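Local coordinates for putative secreted cellulose-binding protein (Streptomyces coelicolor, PDB 4OY6), which is a copper-dependent lytic polysaccharide monooxygenase of family AA10 that oxidises cellulose and so takes part in its degradation, at residues Ala8-Gly13 against Cys180-Phe185; Trp15-Asp20 against Asp29-Cys34. One frame throughout, in Å; residues are numbered along the deposited sequence.

Contact 1: Ala8-Gly13 against Cys180-Phe185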
loop_
_atom_site.group_PDB
_atom_site.type_symbol
_atom_site.label_atom_id
_atom_site.label_comp_id
_atom_site.label_asym_id
_atom_site.label_seq_id
_atom_site.Cartn_x
_atom_site.Cartn_y
_atom_site.Cartn_z
ATOM N N ALA A 8 5.406 -6.177 -0.091
ATOM C CA ALA A 8 3.975 -6.405 0.027
ATOM C C ALA A 8 3.246 -5.231 0.647
ATOM O O ALA A 8 3.690 -4.678 1.675
ATOM C CB ALA A 8 3.714 -7.635 0.856
ATOM N N SER A 9 2.099 -4.885 0.073
ATOM C CA SER A 9 1.203 -3.909 0.680
ATOM C C SER A 9 0.649 -4.440 2.004
ATOM O O SER A 9 0.791 -5.611 2.339
ATOM C CB SER A 9 0.058 -3.595 -0.273
ATOM O OG SER A 9 -0.742 -4.756 -0.470
ATOM N N ARG A 10 0.008 -3.575 2.761
ATOM C CA ARG A 10 -0.452 -3.973 4.089
ATOM C C ARG A 10 -1.401 -5.170 4.026
ATOM O O ARG A 10 -1.265 -6.154 4.745
ATOM C CB ARG A 10 -1.091 -2.809 4.843
ATOM C CG ARG A 10 -0.064 -1.807 5.348
ATOM C CD ARG A 10 -0.651 -0.699 6.200
ATOM N NE ARG A 10 0.434 0.080 6.754
ATOM C CZ ARG A 10 0.304 1.181 7.478
ATOM N NH1 ARG A 10 -0.882 1.682 7.734
ATOM N NH2 ARG A 10 1.399 1.781 7.932
ATOM N N ASN A 11 -2.412 -5.068 3.171
ATOM C CA ASN A 11 -3.417 -6.119 3.106
ATOM C C ASN A 11 -2.929 -7.320 2.320
ATOM O O ASN A 11 -3.229 -8.462 2.697
ATOM C CB ASN A 11 -4.788 -5.610 2.652
ATOM C CG ASN A 11 -4.838 -5.131 1.223
ATOM O OD1 ASN A 11 -3.908 -4.531 0.706
ATOM N ND2 ASN A 11 -5.956 -5.346 0.614
ATOM N N TYR A 12 -2.176 -7.122 1.236
ATOM C CA TYR A 12 -1.595 -8.282 0.553
ATOM C C TYR A 12 -0.670 -9.054 1.484
ATOM O O TYR A 12 -0.703 -10.293 1.499
ATOM C CB TYR A 12 -0.878 -7.881 -0.743
ATOM C CG TYR A 12 -0.363 -9.061 -1.500
ATOM C CD1 TYR A 12 -1.211 -9.804 -2.307
ATOM C CD2 TYR A 12 0.959 -9.471 -1.377
ATOM C CE1 TYR A 12 -0.759 -10.892 -2.990
ATOM C CE2 TYR A 12 1.421 -10.596 -2.036
ATOM C CZ TYR A 12 0.542 -11.295 -2.853
ATOM O OH TYR A 12 0.931 -12.411 -3.565
ATOM N N GLY A 13 0.146 -8.342 2.256
ATOM C CA GLY A 13 1.040 -8.994 3.196
ATOM C C GLY A 13 0.294 -9.769 4.270
ATOM O O GLY A 13 0.664 -10.897 4.571
ATOM N N CYS A 180 -0.232 1.140 0.431
ATOM C CA CYS A 180 0.783 1.321 1.474
ATOM C C CYS A 180 1.577 0.042 1.656
ATOM O O CYS A 180 0.968 -1.006 1.894
ATOM C CB CYS A 180 0.157 1.644 2.824
ATOM S SG CYS A 180 -0.481 3.313 2.906
ATOM N N SER A 181 2.910 0.143 1.626
ATOM C CA SER A 181 3.802 -0.978 1.955
ATOM C C SER A 181 4.764 -0.553 3.040
ATOM O O SER A 181 5.521 0.408 2.853
ATOM C CB SER A 181 4.623 -1.392 0.744
ATOM O OG SER A 181 3.807 -1.823 -0.335
ATOM N N ASP A 182 4.739 -1.250 4.174
ATOM C CA ASP A 182 5.681 -0.965 5.244
ATOM C C ASP A 182 7.022 -1.587 4.909
ATOM O O ASP A 182 7.118 -2.767 4.600
ATOM C CB ASP A 182 5.142 -1.487 6.562
ATOM C CG ASP A 182 3.838 -0.833 6.923
ATOM O OD1 ASP A 182 2.773 -1.474 6.719
ATOM O OD2 ASP A 182 3.861 0.346 7.357
ATOM N N VAL A 183 8.065 -0.775 5.004
ATOM C CA VAL A 183 9.420 -1.200 4.657
ATOM C C VAL A 183 10.434 -0.794 5.726
ATOM O O VAL A 183 10.186 0.112 6.521
ATOM C CB VAL A 183 9.873 -0.652 3.274
ATOM C CG1 VAL A 183 8.926 -1.096 2.174
ATOM C CG2 VAL A 183 10.054 0.865 3.282
ATOM N N ASP A 184 11.565 -1.481 5.713
ATOM C CA ASP A 184 12.648 -1.207 6.631
ATOM C C ASP A 184 13.905 -1.062 5.794
ATOM O O ASP A 184 14.362 -2.022 5.178
ATOM C CB ASP A 184 12.786 -2.344 7.634
ATOM C CG ASP A 184 13.659 -2.003 8.820
ATOM O OD1 ASP A 184 14.456 -1.044 8.742
ATOM O OD2 ASP A 184 13.557 -2.687 9.875
ATOM N N PHE A 185 14.472 0.148 5.754
ATOM C CA PHE A 185 15.725 0.402 5.043
ATOM C C PHE A 185 16.956 -0.008 5.840
ATOM O O PHE A 185 18.067 0.060 5.335
ATOM C CB PHE A 185 15.816 1.893 4.688
ATOM C CG PHE A 185 14.926 2.304 3.544
ATOM C CD1 PHE A 185 15.328 2.145 2.226
ATOM C CD2 PHE A 185 13.686 2.848 3.780
ATOM C CE1 PHE A 185 14.507 2.536 1.167
ATOM C CE2 PHE A 185 12.847 3.225 2.741
ATOM C CZ PHE A 185 13.267 3.069 1.429
HETATM O O HOH W 1 3.033 -3.480 4.070
HETATM O O HOH W 2 6.120 -4.647 2.889
#
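Arg10 reaches across the last strand of the chain and grips Asp182 side-on. Its NE donates to OD1 of Asp182 at 2.8 Å and its NH2 to OD2 of Asp182 at 2.9 Å, each oxygen using its syn lone pair, the one on the side of the other oxygen. The guanidinium and carboxylate planes lie 14° apart, so the two bonds of this buried salt bridge share nearly one plane and fix the rotation of both groups. The Arg10 chain runs extended from CG to NE (chi2 -175°, chi3 173°), which carries the charge past Cys180, whose CB lies over one guanidinium face. At its other end the same residue uses its backbone: Arg10 N donates to Cys180 O at 2.9 Å, almost in line with the carbonyl. Two waters make a second link, both hydrogen-bonded to Ala8 O; one accepts from Asp182 N, the other donates to Asp182 O. An alanine in place of Arg10 would probably leave the buried carboxylate of Asp182 without its countercharge and open a gap beside Cys180. Ser9 OG caps the helix by accepting from Tyr12 N, and also bonds Ser3 OG. The contact thus seats the N-terminal turn of helix 10-18 on strand 175-184, with Val163 of the adjoining strand 161-170 touching Arg10, Cys180 and Asp182, and Cys180 disulfide-bonded to Cys70.

Contact 2: Trp15-Asp20 against Asp29-Cys34. With ZN (zinc ion), chain F.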
loop_
_atom_site.group_PDB
_atom_site.type_symbol
_atom_site.label_atom_id
_atom_site.label_comp_id
_atom_site.label_asym_id
_atom_site.label_seq_id
_atom_site.Cartn_x
_atom_site.Cartn_y
_atom_site.Cartn_z
ATOM N N TRP A 15 -2.593 -11.104 3.964
ATOM C CA TRP A 15 -3.135 -12.266 3.265
ATOM C C TRP A 15 -2.048 -13.306 2.989
ATOM O O TRP A 15 -2.248 -14.504 3.232
ATOM C CB TRP A 15 -3.809 -11.803 1.964
ATOM C CG TRP A 15 -4.245 -12.926 1.107
ATOM C CD1 TRP A 15 -5.370 -13.673 1.252
ATOM C CD2 TRP A 15 -3.520 -13.488 0.018
ATOM N NE1 TRP A 15 -5.410 -14.647 0.301
ATOM C CE2 TRP A 15 -4.293 -14.565 -0.481
ATOM C CE3 TRP A 15 -2.300 -13.183 -0.600
ATOM C CZ2 TRP A 15 -3.873 -15.348 -1.552
ATOM C CZ3 TRP A 15 -1.886 -13.955 -1.669
ATOM C CH2 TRP A 15 -2.674 -15.018 -2.149
ATOM N N GLU A 16 -0.912 -12.866 2.463
ATOM C CA GLU A 16 0.153 -13.799 2.093
ATOM C C GLU A 16 0.681 -14.533 3.319
ATOM O O GLU A 16 0.968 -15.733 3.240
ATOM C CB GLU A 16 1.274 -13.040 1.365
ATOM C CG GLU A 16 2.420 -13.874 0.863
ATOM C CD GLU A 16 3.450 -13.032 0.130
ATOM O OE1 GLU A 16 3.687 -11.840 0.481
ATOM O OE2 GLU A 16 4.059 -13.601 -0.791
ATOM N N ARG A 17 0.838 -13.816 4.423
ATOM C CA ARG A 17 1.451 -14.411 5.605
ATOM C C ARG A 17 0.489 -15.262 6.419
ATOM O O ARG A 17 0.916 -16.233 7.036
ATOM C CB ARG A 17 2.078 -13.356 6.511
ATOM C CG ARG A 17 3.265 -12.663 5.889
ATOM C CD ARG A 17 4.034 -11.768 6.893
ATOM N NE ARG A 17 3.225 -10.726 7.588
ATOM C CZ ARG A 17 2.938 -9.553 7.061
ATOM N NH1 ARG A 17 3.350 -9.242 5.829
ATOM N NH2 ARG A 17 2.224 -8.703 7.739
ATOM N N TRP A 18 -0.791 -14.899 6.436
ATOM C CA TRP A 18 -1.757 -15.497 7.353
ATOM C C TRP A 18 -2.985 -16.137 6.717
ATOM O O TRP A 18 -3.788 -16.731 7.415
ATOM C CB TRP A 18 -2.220 -14.486 8.398
ATOM C CG TRP A 18 -1.102 -13.916 9.232
ATOM C CD1 TRP A 18 -0.527 -12.685 9.118
ATOM C CD2 TRP A 18 -0.441 -14.570 10.320
ATOM N NE1 TRP A 18 0.467 -12.533 10.044
ATOM C CE2 TRP A 18 0.542 -13.670 10.810
ATOM C CE3 TRP A 18 -0.609 -15.809 10.962
ATOM C CZ2 TRP A 18 1.388 -13.985 11.884
ATOM C CZ3 TRP A 18 0.236 -16.125 12.035
ATOM C CH2 TRP A 18 1.213 -15.207 12.482
ATOM N N GLY A 19 -3.153 -15.992 5.401
ATOM C CA GLY A 19 -4.361 -16.440 4.746
ATOM C C GLY A 19 -4.630 -17.929 4.860
ATOM O O GLY A 19 -5.789 -18.353 4.798
ATOM N N ASP A 20 -3.570 -18.725 4.997
ATOM C CA ASP A 20 -3.696 -20.169 5.171
ATOM C C ASP A 20 -3.921 -20.568 6.632
ATOM O O ASP A 20 -4.099 -21.746 6.913
ATOM C CB ASP A 20 -2.499 -20.937 4.574
ATOM C CG ASP A 20 -1.182 -20.605 5.244
ATOM O OD1 ASP A 20 -1.129 -19.681 6.088
ATOM O OD2 ASP A 20 -0.178 -21.271 4.908
ATOM N N ASP A 29 -0.035 -11.797 18.920
ATOM C CA ASP A 29 1.272 -11.531 19.479
ATOM C C ASP A 29 2.301 -11.202 18.391
ATOM O O ASP A 29 3.028 -10.219 18.475
ATOM C CB ASP A 29 1.729 -12.751 20.295
ATOM C CG ASP A 29 2.998 -12.489 21.057
ATOM O OD1 ASP A 29 3.279 -11.316 21.350
ATOM O OD2 ASP A 29 3.701 -13.452 21.384
ATOM N N GLU A 30 2.335 -12.010 17.350
ATOM C CA GLU A 30 3.384 -11.899 16.321
ATOM C C GLU A 30 3.168 -10.798 15.307
ATOM O O GLU A 30 4.124 -10.304 14.736
ATOM C CB GLU A 30 3.544 -13.231 15.599
ATOM C CG GLU A 30 4.008 -14.324 16.537
ATOM C CD GLU A 30 4.237 -15.656 15.866
ATOM O OE1 GLU A 30 3.969 -15.775 14.654
ATOM O OE2 GLU A 30 4.690 -16.585 16.565
ATOM N N ASP A 31 1.914 -10.458 15.066
ATOM C CA ASP A 31 1.536 -9.527 13.993
ATOM C C ASP A 31 0.227 -8.855 14.383
ATOM O O ASP A 31 -0.822 -9.078 13.768
ATOM C CB ASP A 31 1.437 -10.256 12.664
ATOM C CG ASP A 31 1.417 -9.329 11.460
ATOM O OD1 ASP A 31 1.216 -8.104 11.630
ATOM O OD2 ASP A 31 1.573 -9.862 10.328
ATOM N N PRO A 32 0.294 -8.018 15.432
ATOM C CA PRO A 32 -0.937 -7.403 15.933
ATOM C C PRO A 32 -1.684 -6.556 14.915
ATOM O O PRO A 32 -2.898 -6.470 14.995
ATOM C CB PRO A 32 -0.461 -6.549 17.124
ATOM C CG PRO A 32 1.003 -6.366 16.897
ATOM C CD PRO A 32 1.475 -7.635 16.242
ATOM N N MET A 33 -0.973 -5.908 14.004
ATOM C CA MET A 33 -1.651 -5.100 12.990
ATOM C C MET A 33 -2.435 -5.940 12.009
ATOM O O MET A 33 -3.534 -5.550 11.612
ATOM C CB MET A 33 -0.659 -4.158 12.299
ATOM C CG MET A 33 -0.006 -3.178 13.303
ATOM S SD MET A 33 -1.034 -2.529 14.684
ATOM C CE MET A 33 -1.770 -1.501 13.665
ATOM N N CYS A 34 -1.901 -7.098 11.627
ATOM C CA CYS A 34 -2.692 -8.015 10.818
ATOM C C CYS A 34 -3.854 -8.572 11.616
ATOM O O CYS A 34 -4.949 -8.702 11.078
ATOM C CB CYS A 34 -1.855 -9.120 10.211
ATOM S SG CYS A 34 -0.802 -8.607 8.834
HETATM ZN ZN ZN F . 4.699 -10.390 22.231
HETATM O O HOH W 3 3.884 -11.875 10.205
#
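Trp18 and Cys34 mark the nearest backbone approach, 8.3 Å between CA atoms, so the end of helix 10-18 meets the junction of helices 27-30 and 32-40 through side chains. Asp31, at that junction, takes donors from Arg17 and Trp18 on one oxygen. Its OD2 accepts from Arg17 NH2 at 2.9 Å, on the lone pair facing OD1 and in the guanidinium plane, and from Trp18 NE1 at 2.9 Å, on the anti side and 31° out of the carboxylate plane. A water adds to this grip, donating to Asp31 OD2 and accepting weakly from Arg17 NE. With CG anti to the backbone N (chi1 -165°), the carboxylate serves both ways: OD2 faces the first helix while OD1 accepts from Cys34 N, 3.3 Å away and from above the carboxylate plane. The salt bridge and the two further donors would probably favour the ionised form of Asp31. Trp18 presents its edge to the acidic residues, its CH2 coming 3.6 Å from Glu30 OE1, while CD1 packs at 4.0 Å on Cys34 CB. The Cys34 sulfur, disulfide-bonded to Cys14, lies 5.0 Å from the centroid of the five-membered Trp18 ring in an oblique sulfur-aromatic contact, and 3.2 Å from Arg17 NH2. Asp29, pointing elsewhere, binds a zinc ion through OD1. The arrangement is an aspartate N-cap of helix 32-40 whose other oxygen is the salt-bridge partner of Arg17, beside a disulfide in L2, the helical region of AA10 enzymes between strand 2-6 and the later strands of the immunoglobulin-like beta-sandwich.

From the N terminus the chain runs through strand 2-6 into helix 10-18, which serves both contacts: its first turn in contact 1, its last in contact 2. Contact 2 is local, closing a short loop of eight residues between its segments and tying this helix to helices 27-30 and 32-40. Contact 1 closes almost the whole chain, 166 residues lying between its segments, and joins the helix to the final strand 175-184. Contact 2 is therefore nested inside the loop of contact 1. Their centres lie about 12 Å apart, and they touch where Ala8 CB packs against Glu16 OE1. Together they link the helical region to the strand framework.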